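Local coordinates for cellulose biosynthesis protein BcsG (PDB 5OLT) that is required for cellulose biosynthesis and forms part of the cellulose synthase of Salmonella, represented here by its zinc-binding extramembrane domain, at residues Val296-Met301 against Gly331-Glu336; Ala303-Ala308 against Val339-Leu344. One frame throughout, in Å; residues are numbered along the deposited sequence.

Interaction 1. Residues Val296-Met301 against Gly331-Glu336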
ATOM      1  N   VAL A 296      -5.944   0.862  -7.716  1.00 10.24           N
ATOM      2  CA  VAL A 296      -5.389   1.965  -8.493  1.00  9.58           C
ATOM      3  C   VAL A 296      -6.487   2.463  -9.406  1.00 10.39           C
ATOM      4  O   VAL A 296      -7.226   1.661  -9.982  1.00 10.39           O
ATOM      5  CB  VAL A 296      -4.179   1.495  -9.337  1.00 11.37           C
ATOM      6  CG1 VAL A 296      -3.558   2.657 -10.117  1.00 13.39           C
ATOM      7  CG2 VAL A 296      -3.109   0.845  -8.445  1.00 12.58           C
ATOM      8  N   LYS A 297      -6.593   3.774  -9.511  0.70 10.32           N
ATOM      9  CA  LYS A 297      -7.539   4.392 -10.455  0.70 10.93           C
ATOM     10  C   LYS A 297      -6.830   5.524 -11.168  0.70 11.30           C
ATOM     11  O   LYS A 297      -6.135   6.328 -10.541  0.70 10.74           O
ATOM     12  CB  LYS A 297      -8.761   4.962  -9.714  0.70 12.68           C
ATOM     13  CG  LYS A 297      -9.917   5.392 -10.617  0.70 14.20           C
ATOM     14  CD  LYS A 297     -11.183   5.662  -9.799  0.70 14.50           C
ATOM     15  CE  LYS A 297     -12.291   6.242 -10.678  0.70 16.85           C
ATOM     16  NZ  LYS A 297     -12.710   5.361 -11.797  0.70 17.35           N
ATOM     17  N   PHE A 298      -7.011   5.591 -12.481  1.00 11.18           N
ATOM     18  CA  PHE A 298      -6.477   6.715 -13.272  1.00 12.11           C
ATOM     19  C   PHE A 298      -7.598   7.669 -13.675  1.00 13.25           C
ATOM     20  O   PHE A 298      -8.707   7.228 -14.055  1.00 18.01           O
ATOM     21  CB  PHE A 298      -5.792   6.201 -14.533  1.00 12.67           C
ATOM     22  CG  PHE A 298      -4.592   5.321 -14.269  1.00 11.89           C
ATOM     23  CD1 PHE A 298      -3.307   5.887 -14.144  1.00 14.12           C
ATOM     24  CD2 PHE A 298      -4.731   3.930 -14.174  1.00 13.33           C
ATOM     25  CE1 PHE A 298      -2.197   5.065 -13.916  1.00 13.71           C
ATOM     26  CE2 PHE A 298      -3.637   3.120 -13.932  1.00 13.90           C
ATOM     27  CZ  PHE A 298      -2.356   3.688 -13.824  1.00 13.34           C
ATOM     28  N   PHE A 299      -7.336   8.955 -13.546  1.00 11.10           N
ATOM     29  CA  PHE A 299      -8.295  10.002 -13.886  1.00 12.11           C
ATOM     30  C   PHE A 299      -7.686  10.841 -14.990  1.00 12.89           C
ATOM     31  O   PHE A 299      -6.449  11.009 -15.055  1.00 13.51           O
ATOM     32  CB  PHE A 299      -8.565  10.906 -12.690  1.00 12.58           C
ATOM     33  CG  PHE A 299      -9.243  10.198 -11.550  1.00 12.60           C
ATOM     34  CD1 PHE A 299      -8.501   9.480 -10.602  1.00 12.65           C
ATOM     35  CD2 PHE A 299     -10.615  10.244 -11.436  1.00 15.04           C
ATOM     36  CE1 PHE A 299      -9.121   8.829  -9.554  1.00 13.73           C
ATOM     37  CE2 PHE A 299     -11.243   9.561 -10.388  1.00 17.44           C
ATOM     38  CZ  PHE A 299     -10.488   8.881  -9.450  1.00 14.67           C
ATOM     39  N   GLY A 300      -8.552  11.328 -15.877  1.00 14.73           N
ATOM     40  CA  GLY A 300      -8.142  12.262 -16.909  1.00 15.92           C
ATOM     41  C   GLY A 300      -7.519  11.598 -18.119  1.00 14.52           C
ATOM     42  O   GLY A 300      -6.868  12.286 -18.926  1.00 18.59           O
ATOM     43  N   MET A 301      -7.695  10.284 -18.272  0.70 15.30           N
ATOM     44  CA  MET A 301      -7.159   9.571 -19.443  0.70 16.50           C
ATOM     45  C   MET A 301      -7.998   9.849 -20.688  0.70 15.79           C
ATOM     46  O   MET A 301      -9.230   9.928 -20.616  0.70 15.56           O
ATOM     47  CB  MET A 301      -7.099   8.073 -19.234  0.70 15.55           C
ATOM     48  CG  MET A 301      -6.117   7.646 -18.137  0.70 14.92           C
ATOM     49  SD  MET A 301      -6.133   5.858 -17.940  0.70 16.28           S
ATOM     50  CE  MET A 301      -5.422   5.256 -19.475  0.70 17.46           C
ATOM     51  N   GLY A 331       3.781   9.669 -18.089  1.00 13.47           N
ATOM     52  CA  GLY A 331       2.450  10.259 -18.283  1.00 13.90           C
ATOM     53  C   GLY A 331       1.783   9.897 -19.600  1.00 14.27           C
ATOM     54  O   GLY A 331       0.664  10.360 -19.850  1.00 13.90           O
ATOM     55  N   LYS A 332       2.442   9.102 -20.440  1.00 14.41           N
ATOM     56  CA  LYS A 332       1.939   8.905 -21.801  1.00 15.93           C
ATOM     57  C   LYS A 332       0.676   8.067 -21.842  1.00 15.36           C
ATOM     58  O   LYS A 332      -0.131   8.220 -22.747  1.00 16.11           O
ATOM     59  CB  LYS A 332       3.037   8.364 -22.707  1.00 16.77           C
ATOM     60  CG  LYS A 332       4.127   9.399 -22.937  1.00 19.92           C
ATOM     61  CD  LYS A 332       5.227   8.845 -23.840  1.00 21.45           C
ATOM     62  CE  LYS A 332       6.288   9.897 -24.052  1.00 26.94           C
ATOM     63  NZ  LYS A 332       7.287   9.370 -25.023  1.00 33.48           N
ATOM     64  N   LEU A 333       0.468   7.217 -20.840  1.00 17.13           N
ATOM     65  CA  LEU A 333      -0.761   6.441 -20.854  1.00 17.09           C
ATOM     66  C   LEU A 333      -1.996   7.361 -20.790  1.00 14.99           C
ATOM     67  O   LEU A 333      -3.069   6.952 -21.244  1.00 17.36           O
ATOM     68  CB  LEU A 333      -0.765   5.298 -19.831  1.00 22.33           C
ATOM     69  CG  LEU A 333      -0.707   5.601 -18.364  1.00 24.29           C
ATOM     70  CD1 LEU A 333      -2.035   6.109 -17.877  1.00 28.92           C
ATOM     71  CD2 LEU A 333      -0.372   4.343 -17.568  1.00 25.52           C
ATOM     72  N   PHE A 334      -1.858   8.580 -20.247  1.00 13.69           N
ATOM     73  CA  PHE A 334      -2.985   9.507 -20.136  1.00 14.26           C
ATOM     74  C   PHE A 334      -3.431  10.111 -21.461  1.00 15.65           C
ATOM     75  O   PHE A 334      -4.537  10.609 -21.550  1.00 18.41           O
ATOM     76  CB  PHE A 334      -2.692  10.669 -19.176  1.00 14.56           C
ATOM     77  CG  PHE A 334      -2.539  10.262 -17.740  1.00 13.52           C
ATOM     78  CD1 PHE A 334      -3.677  10.128 -16.937  1.00 13.73           C
ATOM     79  CD2 PHE A 334      -1.263  10.017 -17.172  1.00 14.70           C
ATOM     80  CE1 PHE A 334      -3.556   9.771 -15.595  1.00 13.22           C
ATOM     81  CE2 PHE A 334      -1.140   9.651 -15.820  1.00 15.38           C
ATOM     82  CZ  PHE A 334      -2.302   9.520 -15.037  1.00 13.75           C
ATOM     83  N   THR A 335      -2.564  10.071 -22.471  1.00 15.55           N
ATOM     84  CA  THR A 335      -2.900  10.701 -23.733  1.00 16.42           C
ATOM     85  C   THR A 335      -2.977   9.718 -24.893  1.00 16.68           C
ATOM     86  O   THR A 335      -3.231  10.139 -26.039  1.00 19.99           O
ATOM     87  CB  THR A 335      -1.913  11.845 -24.045  1.00 18.87           C
ATOM     88  OG1 THR A 335      -0.592  11.319 -23.984  1.00 22.53           O
ATOM     89  CG2 THR A 335      -2.061  12.977 -23.040  1.00 22.22           C
ATOM     90  N   GLU A 336      -2.799   8.425 -24.623  1.00 16.39           N
ATOM     91  CA  GLU A 336      -2.924   7.388 -25.662  1.00 16.80           C
ATOM     92  C   GLU A 336      -4.368   7.274 -26.140  1.00 17.47           C
ATOM     93  O   GLU A 336      -5.293   7.257 -25.325  1.00 19.21           O
ATOM     94  CB  GLU A 336      -2.475   6.014 -25.128  1.00 18.23           C
ATOM     95  CG  GLU A 336      -0.955   5.817 -25.014  1.00 19.91           C
ATOM     96  CD  GLU A 336      -0.205   5.949 -26.334  1.00 21.04           C
ATOM     97  OE1 GLU A 336      -0.768   5.657 -27.407  1.00 23.58           O
ATOM     98  OE2 GLU A 336       0.968   6.349 -26.322  1.00 25.17           O
TER
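Phe298 packs against Leu333 and Phe334 where strand 291-299, an inner strand of the mixed sheet of this alkaline phosphatase-family domain, runs out beside the loop that follows helix 318-328. The tight part is largely apolar, with two backbone carbonyls at its border, and its hub is one methyl group. Leu333 holds CG between the backbone N and the carbonyl carbon (chi1 64°), the crowded position; chi2 (75°) then places CD1, which sits 4.0 Å above the plane of the Phe334 ring, over the centre. The same CD1 is touched by Phe298 CD1 at 4.0 Å and, tentatively, by Met301 CE at 3.8 Å in one of two modelled conformers, where CE also nears Leu333 O. The two phenylalanines form an offset edge-to-face pair, planes at 71°, with the edge of Phe298 turned to the face of Phe334; Phe298 CD1 approaches Phe334 CZ to 3.9 Å. Phe334 also brings its CE1 edge to within 3.2 Å of Phe299 O, close to the ring plane, so that a backbone carbonyl meets polarised ring hydrogens. Outside the two segments, Phe298 packs on Met260 of strand 259-265 and Phe59 meets the Phe334 ring.

The loose side is partly exposed. Gly300, turning the chain with positive phi, adds little, and Lys332 reaches instead to a salt bridge with Asp55. The CB of Phe299 points away from 331-336, and its ring makes an edge-to-face pair with Phe249. A backbone hydrogen bond joins Phe334 to Lys302, just beyond 296-301; between the two segments themselves, the CA-H of Met301 is directed at Phe334 O, with 3.5 Å between CA and O.

Interaction 2. Residues Ala303-Ala308 against Val339-Leu344; sequences APHEGA and VNWNKL. With CIT (citric acid), chain C.
His305 lies against Trp341 in the first turn of helix 341-345, which Asn340 N-caps, packing the connection between strands 291-299 and 310-312 onto the start of that helix. Aromatic contacts dominate. The CG of His305 is anti to the backbone N (chi1 -176°); chi2 (-107°) then turns the edge of the imidazole to the five-membered ring of Trp341, planes at 66°, and His305 CD2 stands 3.8 Å from Trp341 CG. The CB of His305 makes a CH-pi contact over the six-membered ring, 3.7 Å from the centroid. Val339 CG1 lies on the opposite indole face, so aliphatic carbons from both segments hold the ring between them.

Water supplies the polar link. One molecule donates to Ala303 O and accepts from both Val339 N and Trp341 NE1, the latter at 3.1 Å; a second donates to Pro304 O and takes only a weak bond from the same indole nitrogen. The carbonyls of Ala303 and Pro304 are thus linked to the indole N-H through solvent, as suits a surface contact.

A citrate, probably from the crystallisation liquor, adds a further bridge. Its O5 receives a short bond of 2.5 Å from His305 NE2 and lies near the imidazole plane. Its O1 accepts from Asn342 ND2 at 2.7 Å, in one of two modelled conformers and so tentatively. A negatively charged carboxylate beside His305 would probably favour a protonated imidazole.

Within 339-344, the capping bond secures the helix start: Asn340 OD1 accepts from Lys343 N at 3.0 Å, the donor standing well above the side-chain carbonyl plane.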
ATOM      1  N   ALA A 303      -8.414   7.720 -22.913  1.00 20.74           N
ATOM      2  CA  ALA A 303      -9.057   6.419 -23.092  1.00 22.44           C
ATOM      3  C   ALA A 303      -9.175   5.701 -21.741  1.00 21.02           C
ATOM      4  O   ALA A 303      -8.454   4.772 -21.460  1.00 20.57           O
ATOM      5  CB  ALA A 303      -8.305   5.588 -24.124  1.00 24.84           C
ATOM      6  N   PRO A 304     -10.126   6.148 -20.916  1.00 20.00           N
ATOM      7  CA  PRO A 304     -10.271   5.514 -19.585  1.00 18.56           C
ATOM      8  C   PRO A 304     -10.644   4.032 -19.613  1.00 19.22           C
ATOM      9  O   PRO A 304     -11.265   3.557 -20.568  1.00 21.08           O
ATOM     10  CB  PRO A 304     -11.400   6.309 -18.940  1.00 19.70           C
ATOM     11  CG  PRO A 304     -12.107   6.973 -20.083  1.00 25.87           C
ATOM     12  CD  PRO A 304     -11.053   7.271 -21.095  1.00 22.69           C
ATOM     13  N   HIS A 305     -10.295   3.299 -18.562  1.00 16.01           N
ATOM     14  CA  HIS A 305     -10.694   1.893 -18.444  1.00 16.59           C
ATOM     15  C   HIS A 305     -12.221   1.858 -18.268  1.00 19.19           C
ATOM     16  O   HIS A 305     -12.804   2.699 -17.575  1.00 21.52           O
ATOM     17  CB  HIS A 305     -10.010   1.202 -17.252  1.00 17.43           C
ATOM     18  CG  HIS A 305     -10.326  -0.253 -17.161  1.00 17.73           C
ATOM     19  ND1 HIS A 305     -11.174  -0.775 -16.200  1.00 18.84           N
ATOM     20  CD2 HIS A 305      -9.976  -1.295 -17.957  1.00 18.31           C
ATOM     21  CE1 HIS A 305     -11.310  -2.075 -16.400  1.00 18.90           C
ATOM     22  NE2 HIS A 305     -10.609  -2.414 -17.475  1.00 18.41           N
ATOM     23  N   GLU A 306     -12.848   0.908 -18.956  1.00 19.53           N
ATOM     24  CA  GLU A 306     -14.307   0.720 -18.858  1.00 18.04           C
ATOM     25  C   GLU A 306     -14.628  -0.587 -18.170  1.00 17.76           C
ATOM     26  O   GLU A 306     -13.895  -1.579 -18.302  1.00 19.72           O
ATOM     27  CB  GLU A 306     -14.942   0.720 -20.245  1.00 23.85           C
ATOM     28  CG  GLU A 306     -14.829   2.059 -20.940  1.00 27.94           C
ATOM     29  CD  GLU A 306     -15.479   2.096 -22.324  1.00 36.84           C
ATOM     30  OE1 GLU A 306     -15.972   1.057 -22.825  1.00 42.41           O
ATOM     31  OE2 GLU A 306     -15.493   3.190 -22.916  1.00 47.08           O
ATOM     32  N   GLY A 307     -15.735  -0.593 -17.441  1.00 18.35           N
ATOM     33  CA  GLY A 307     -16.204  -1.803 -16.777  1.00 17.96           C
ATOM     34  C   GLY A 307     -15.574  -1.995 -15.411  1.00 16.02           C
ATOM     35  O   GLY A 307     -15.010  -1.072 -14.836  1.00 18.32           O
ATOM     36  N   ALA A 308     -15.715  -3.217 -14.899  1.00 16.92           N
ATOM     37  CA  ALA A 308     -15.277  -3.584 -13.591  1.00 16.69           C
ATOM     38  C   ALA A 308     -13.758  -3.527 -13.501  1.00 14.74           C
ATOM     39  O   ALA A 308     -13.064  -3.662 -14.495  1.00 15.75           O
ATOM     40  CB  ALA A 308     -15.779  -4.986 -13.240  1.00 20.59           C
ATOM     41  N   VAL A 339      -5.401   2.303 -24.823  1.00 15.45           N
ATOM     42  CA  VAL A 339      -4.466   1.697 -23.848  1.00 13.99           C
ATOM     43  C   VAL A 339      -4.560   0.208 -23.828  1.00 13.10           C
ATOM     44  O   VAL A 339      -5.661  -0.358 -23.832  1.00 13.11           O
ATOM     45  CB  VAL A 339      -4.709   2.289 -22.434  1.00 14.99           C
ATOM     46  CG1 VAL A 339      -3.957   1.532 -21.328  1.00 15.85           C
ATOM     47  CG2 VAL A 339      -4.259   3.744 -22.470  1.00 17.23           C
ATOM     48  N   ASN A 340      -3.407  -0.455 -23.822  1.00 13.59           N
ATOM     49  CA  ASN A 340      -3.365  -1.904 -23.699  1.00 12.66           C
ATOM     50  C   ASN A 340      -3.387  -2.258 -22.205  1.00 12.86           C
ATOM     51  O   ASN A 340      -2.332  -2.393 -21.572  1.00 13.33           O
ATOM     52  CB  ASN A 340      -2.086  -2.454 -24.364  1.00 14.44           C
ATOM     53  CG  ASN A 340      -2.037  -3.966 -24.383  1.00 14.83           C
ATOM     54  OD1 ASN A 340      -2.781  -4.650 -23.690  1.00 16.01           O
ATOM     55  ND2 ASN A 340      -1.132  -4.506 -25.210  1.00 19.27           N
ATOM     56  N   TRP A 341      -4.592  -2.375 -21.667  1.00 12.48           N
ATOM     57  CA  TRP A 341      -4.785  -2.619 -20.222  1.00 11.77           C
ATOM     58  C   TRP A 341      -4.252  -3.961 -19.790  1.00 13.43           C
ATOM     59  O   TRP A 341      -3.791  -4.106 -18.652  1.00 14.25           O
ATOM     60  CB  TRP A 341      -6.258  -2.480 -19.833  1.00 12.18           C
ATOM     61  CG  TRP A 341      -6.682  -1.060 -19.862  1.00 12.27           C
ATOM     62  CD1 TRP A 341      -7.330  -0.401 -20.900  1.00 13.03           C
ATOM     63  CD2 TRP A 341      -6.460  -0.081 -18.858  1.00 13.23           C
ATOM     64  NE1 TRP A 341      -7.530   0.901 -20.576  1.00 13.38           N
ATOM     65  CE2 TRP A 341      -7.011   1.142 -19.332  1.00 12.80           C
ATOM     66  CE3 TRP A 341      -5.874  -0.118 -17.579  1.00 14.79           C
ATOM     67  CZ2 TRP A 341      -6.992   2.322 -18.582  1.00 14.35           C
ATOM     68  CZ3 TRP A 341      -5.855   1.082 -16.830  1.00 16.20           C
ATOM     69  CH2 TRP A 341      -6.408   2.277 -17.348  1.00 16.24           C
ATOM     70  N   ASN A 342      -4.307  -4.953 -20.670  0.70 14.57           N
ATOM     71  CA  ASN A 342      -3.664  -6.232 -20.369  0.70 15.14           C
ATOM     72  C   ASN A 342      -2.206  -6.113 -20.131  0.70 14.68           C
ATOM     73  O   ASN A 342      -1.712  -6.546 -19.102  0.70 14.75           O
ATOM     74  CB  ASN A 342      -3.908  -7.207 -21.500  0.70 15.71           C
ATOM     75  CG  ASN A 342      -5.331  -7.551 -21.597  0.70 15.95           C
ATOM     76  OD1 ASN A 342      -6.061  -6.953 -22.382  0.70 17.93           O
ATOM     77  ND2 ASN A 342      -5.766  -8.478 -20.769  0.70 17.23           N
ATOM     78  N   LYS A 343      -1.504  -5.489 -21.054  1.00 14.78           N
ATOM     79  CA  LYS A 343      -0.061  -5.323 -20.918  1.00 15.94           C
ATOM     80  C   LYS A 343       0.261  -4.501 -19.670  1.00 14.26           C
ATOM     81  O   LYS A 343       1.169  -4.865 -18.917  1.00 13.80           O
ATOM     82  CB  LYS A 343       0.506  -4.640 -22.163  1.00 17.83           C
ATOM     83  CG  LYS A 343       2.018  -4.522 -22.176  1.00 18.82           C
ATOM     84  CD  LYS A 343       2.445  -3.902 -23.481  1.00 21.34           C
ATOM     85  CE  LYS A 343       3.947  -3.851 -23.595  1.00 23.50           C
ATOM     86  NZ  LYS A 343       4.292  -3.130 -24.862  1.00 27.10           N
ATOM     87  N   LEU A 344      -0.498  -3.429 -19.438  1.00 13.79           N
ATOM     88  CA  LEU A 344      -0.253  -2.563 -18.277  1.00 12.86           C
ATOM     89  C   LEU A 344      -0.375  -3.321 -16.952  1.00 12.01           C
ATOM     90  O   LEU A 344       0.340  -2.985 -16.009  1.00 13.29           O
ATOM     91  CB  LEU A 344      -1.209  -1.375 -18.293  1.00 13.23           C
ATOM     92  CG  LEU A 344      -1.086  -0.355 -17.139  1.00 13.33           C
ATOM     93  CD1 LEU A 344       0.299   0.291 -17.129  1.00 15.59           C
ATOM     94  CD2 LEU A 344      -2.150   0.712 -17.330  1.00 15.19           C
TER
HETATM   95  C1  CIT C 602      -8.417  -7.365 -19.185  0.50 26.77           C
HETATM   96  O1  CIT C 602      -8.409  -8.269 -20.048  0.50 26.12           O
HETATM   97  O2  CIT C 602      -8.365  -7.593 -17.959  0.50 30.77           O
HETATM   98  C2  CIT C 602      -8.481  -5.922 -19.616  0.50 26.23           C
HETATM   99  C3  CIT C 602      -9.777  -5.677 -20.382  0.50 28.96           C
HETATM  100  O7  CIT C 602     -10.071  -6.807 -21.211  0.50 30.62           O
HETATM  101  C4  CIT C 602      -9.587  -4.432 -21.236  0.50 31.35           C
HETATM  102  C5  CIT C 602     -10.920  -3.903 -21.695  0.50 35.03           C
HETATM  103  O3  CIT C 602     -11.164  -3.873 -22.928  0.50 36.68           O
HETATM  104  O4  CIT C 602     -11.716  -3.512 -20.812  0.50 39.11           O
HETATM  105  C6  CIT C 602     -10.959  -5.509 -19.457  0.50 29.13           C
HETATM  106  O5  CIT C 602     -10.893  -4.701 -18.495  0.50 25.69           O
HETATM  107  O6  CIT C 602     -11.973  -6.210 -19.705  0.50 29.95           O
HETATM  108  O   HOH W   1      -7.914   2.824 -22.962  0.50 20.48           O
HETATM  109  O   HOH W   2     -10.022   1.439 -22.309  1.00 35.84           O

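Interactions 1 and 2 are successive parts of one seam: the chain runs from 296-301 into 303-308 on one side and from 331-336 into 339-344 on the other, and the two centres are 10 Å apart. Met301 joins them, tentatively, since in one of two modelled conformers its CE lies 3.4 Å from Trp341 CZ2 and 3.6 Å from Val339 CG2. Glu336 O also approaches Ala303 CB to 3.6 Å. The buried aromatic cluster of interaction 1 thus passes into the solvated, citrate-bound surface of interaction 2. Neither contributes a zinc ligand: the metal is held by Cys67, Ser102, Glu266 and His267, none of which lies in the four segments.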